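Local structure of colicin-m immunity protein (Escherichia coli, 4AEQ) at residues Glu52-Ser57 with Leu68-Ala73. The protein protects cells that carry the colicin M plasmid against the toxin colicin M. Numbering follows the deposited sequence.
Sequences EKIERS and LVPFKA
Direct backbone pairing between E52-S57 and strand residues L68-A73 amounts to one weak hydrogen bond, E52 N to P70 O at 3.4 Å, fairly straight at 162°. Beyond it water takes over. One molecule donates to both E52 O and P70 O, so P70 O receives two bonds. A second accepts from E55 N and donates to L68 O (2.7 Å), and a third accepts from L68 N and donates to E55 O. The last two thus stand in for the pair of bonds that an antiparallel neighbour would make directly; P70, lacking an N-H, can offer the loop no donor.

The P70 ring makes van der Waals contact with the loop, its CG 3.4 Å from K53 O, and E52 CB touches P70 CG at 3.6 Å. Apolar contact joins I54 and V69, which run alongside each other, I54 CD1 meeting V69 CG2 at 4.0 Å.

E52 CG stands anti to the carbonyl carbon (chi1 -55°) and the chain runs straight on (chi2 179°), bringing the carboxylate to P70 and across the K72 methylenes, nearly perpendicular. E52 OE2, less surely placed, lies 4.1 Å from K72 NZ, beyond a salt bridge.

In this YebF/Cmi-family fragment of the full protein, the loop continues edge strand 48-51 of the four-stranded antiparallel sheet beside strand 66-74, whose other flank pairs with strand 79-87. R21 of the second subunit packs on I54 and hydrogen-bonds E52 O, tying this edge to its partner in the domain-swapped dimer.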
loop_
_atom_site.group_PDB
_atom_site.type_symbol
_atom_site.label_atom_id
_atom_site.label_comp_id
_atom_site.label_asym_id
_atom_site.label_seq_id
_atom_site.Cartn_x
_atom_site.Cartn_y
_atom_site.Cartn_z
ATOM N N GLU A 52 5.027 4.252 -19.451
ATOM C CA GLU A 52 6.110 5.149 -19.812
ATOM C C GLU A 52 7.418 4.399 -19.586
ATOM O O GLU A 52 7.456 3.428 -18.830
ATOM C CB GLU A 52 6.038 6.419 -18.973
ATOM C CG GLU A 52 4.683 7.105 -19.081
ATOM C CD GLU A 52 4.571 8.359 -18.242
ATOM O OE1 GLU A 52 5.505 8.657 -17.466
ATOM O OE2 GLU A 52 3.536 9.047 -18.364
ATOM N N LYS A 53 8.479 4.811 -20.271
ATOM C CA LYS A 53 9.738 4.076 -20.196
ATOM C C LYS A 53 10.258 3.958 -18.768
ATOM O O LYS A 53 10.239 4.921 -18.003
ATOM C CB LYS A 53 10.806 4.704 -21.094
ATOM C CG LYS A 53 12.158 4.011 -20.984
ATOM C CD LYS A 53 13.205 4.668 -21.865
ATOM C CE LYS A 53 13.143 6.181 -21.757
ATOM N NZ LYS A 53 14.473 6.795 -22.004
ATOM N N ILE A 54 10.712 2.761 -18.417
ATOM C CA ILE A 54 11.317 2.518 -17.118
ATOM C C ILE A 54 12.811 2.823 -17.163
ATOM O O ILE A 54 13.536 2.280 -17.999
ATOM C CB ILE A 54 11.119 1.056 -16.682
ATOM C CG1 ILE A 54 9.630 0.758 -16.470
ATOM C CG2 ILE A 54 11.916 0.760 -15.418
ATOM C CD1 ILE A 54 9.332 -0.696 -16.159
ATOM N N GLU A 55 13.268 3.700 -16.273
ATOM C CA GLU A 55 14.699 3.972 -16.142
ATOM C C GLU A 55 15.282 3.135 -15.015
ATOM O O GLU A 55 14.961 3.339 -13.846
ATOM C CB GLU A 55 14.964 5.452 -15.849
ATOM C CG GLU A 55 14.514 6.401 -16.931
ATOM C CD GLU A 55 14.987 5.978 -18.302
ATOM O OE1 GLU A 55 16.121 5.462 -18.421
ATOM O OE2 GLU A 55 14.213 6.152 -19.261
ATOM N N ARG A 56 16.144 2.195 -15.364
ATOM C CA ARG A 56 16.831 1.409 -14.355
ATOM C C ARG A 56 18.319 1.418 -14.649
ATOM O O ARG A 56 18.727 1.541 -15.805
ATOM C CB ARG A 56 16.282 -0.018 -14.309
ATOM C CG ARG A 56 16.217 -0.705 -15.659
ATOM C CD ARG A 56 15.295 -1.916 -15.605
ATOM N NE ARG A 56 15.730 -2.891 -14.610
ATOM C CZ ARG A 56 15.061 -4.001 -14.309
ATOM N NH1 ARG A 56 13.921 -4.284 -14.926
ATOM N NH2 ARG A 56 15.533 -4.832 -13.392
ATOM N N SER A 57 19.127 1.300 -13.603
ATOM C CA SER A 57 20.571 1.365 -13.757
ATOM C C SER A 57 21.061 0.220 -14.632
ATOM O O SER A 57 20.634 -0.923 -14.470
ATOM C CB SER A 57 21.262 1.328 -12.393
ATOM O OG SER A 57 22.642 1.625 -12.512
ATOM N N LEU A 68 11.346 1.806 -10.490
ATOM C CA LEU A 68 10.376 2.880 -10.645
ATOM C C LEU A 68 9.628 2.695 -11.961
ATOM O O LEU A 68 10.210 2.806 -13.036
ATOM C CB LEU A 68 11.083 4.238 -10.610
ATOM C CG LEU A 68 10.205 5.491 -10.655
ATOM C CD1 LEU A 68 9.251 5.515 -9.475
ATOM C CD2 LEU A 68 11.072 6.741 -10.670
ATOM N N VAL A 69 8.335 2.407 -11.865
ATOM C CA VAL A 69 7.499 2.172 -13.022
ATOM C C VAL A 69 6.491 3.304 -13.146
ATOM O O VAL A 69 5.495 3.344 -12.421
ATOM C CB VAL A 69 6.715 0.863 -12.830
ATOM C CG1 VAL A 69 5.869 0.546 -14.054
ATOM C CG2 VAL A 69 7.672 -0.283 -12.502
ATOM N N PRO A 70 6.735 4.218 -14.091
ATOM C CA PRO A 70 5.796 5.301 -14.383
ATOM C C PRO A 70 4.647 4.802 -15.237
ATOM O O PRO A 70 4.860 3.964 -16.114
ATOM C CB PRO A 70 6.651 6.297 -15.164
ATOM C CG PRO A 70 7.661 5.450 -15.851
ATOM C CD PRO A 70 7.955 4.307 -14.912
ATOM N N PHE A 71 3.448 5.323 -15.012
ATOM C CA PHE A 71 2.331 4.975 -15.882
ATOM C C PHE A 71 1.246 6.035 -15.804
ATOM O O PHE A 71 1.233 6.847 -14.887
ATOM C CB PHE A 71 1.772 3.582 -15.553
ATOM C CG PHE A 71 1.197 3.462 -14.166
ATOM C CD1 PHE A 71 2.008 3.151 -13.086
ATOM C CD2 PHE A 71 -0.161 3.630 -13.947
ATOM C CE1 PHE A 71 1.482 3.027 -11.813
ATOM C CE2 PHE A 71 -0.693 3.511 -12.677
ATOM C CZ PHE A 71 0.126 3.209 -11.609
ATOM N N LYS A 72 0.353 6.026 -16.782
ATOM C CA LYS A 72 -0.805 6.903 -16.786
ATOM C C LYS A 72 -2.063 6.050 -16.718
ATOM O O LYS A 72 -2.149 5.019 -17.374
ATOM C CB LYS A 72 -0.821 7.754 -18.054
ATOM C CG LYS A 72 0.254 8.821 -18.093
ATOM C CD LYS A 72 0.397 9.421 -19.483
ATOM C CE LYS A 72 1.033 8.431 -20.446
ATOM N NZ LYS A 72 1.254 9.018 -21.797
ATOM N N ALA A 73 -3.026 6.472 -15.909
ATOM C CA ALA A 73 -4.310 5.789 -15.829
ATOM C C ALA A 73 -5.378 6.695 -16.432
ATOM O O ALA A 73 -5.425 7.884 -16.122
ATOM C CB ALA A 73 -4.642 5.449 -14.383
HETATM O O HOH W 1 6.281 1.865 -17.105
HETATM O O HOH W 2 11.737 4.763 -14.164
HETATM O O HOH W 3 13.879 2.106 -11.790
#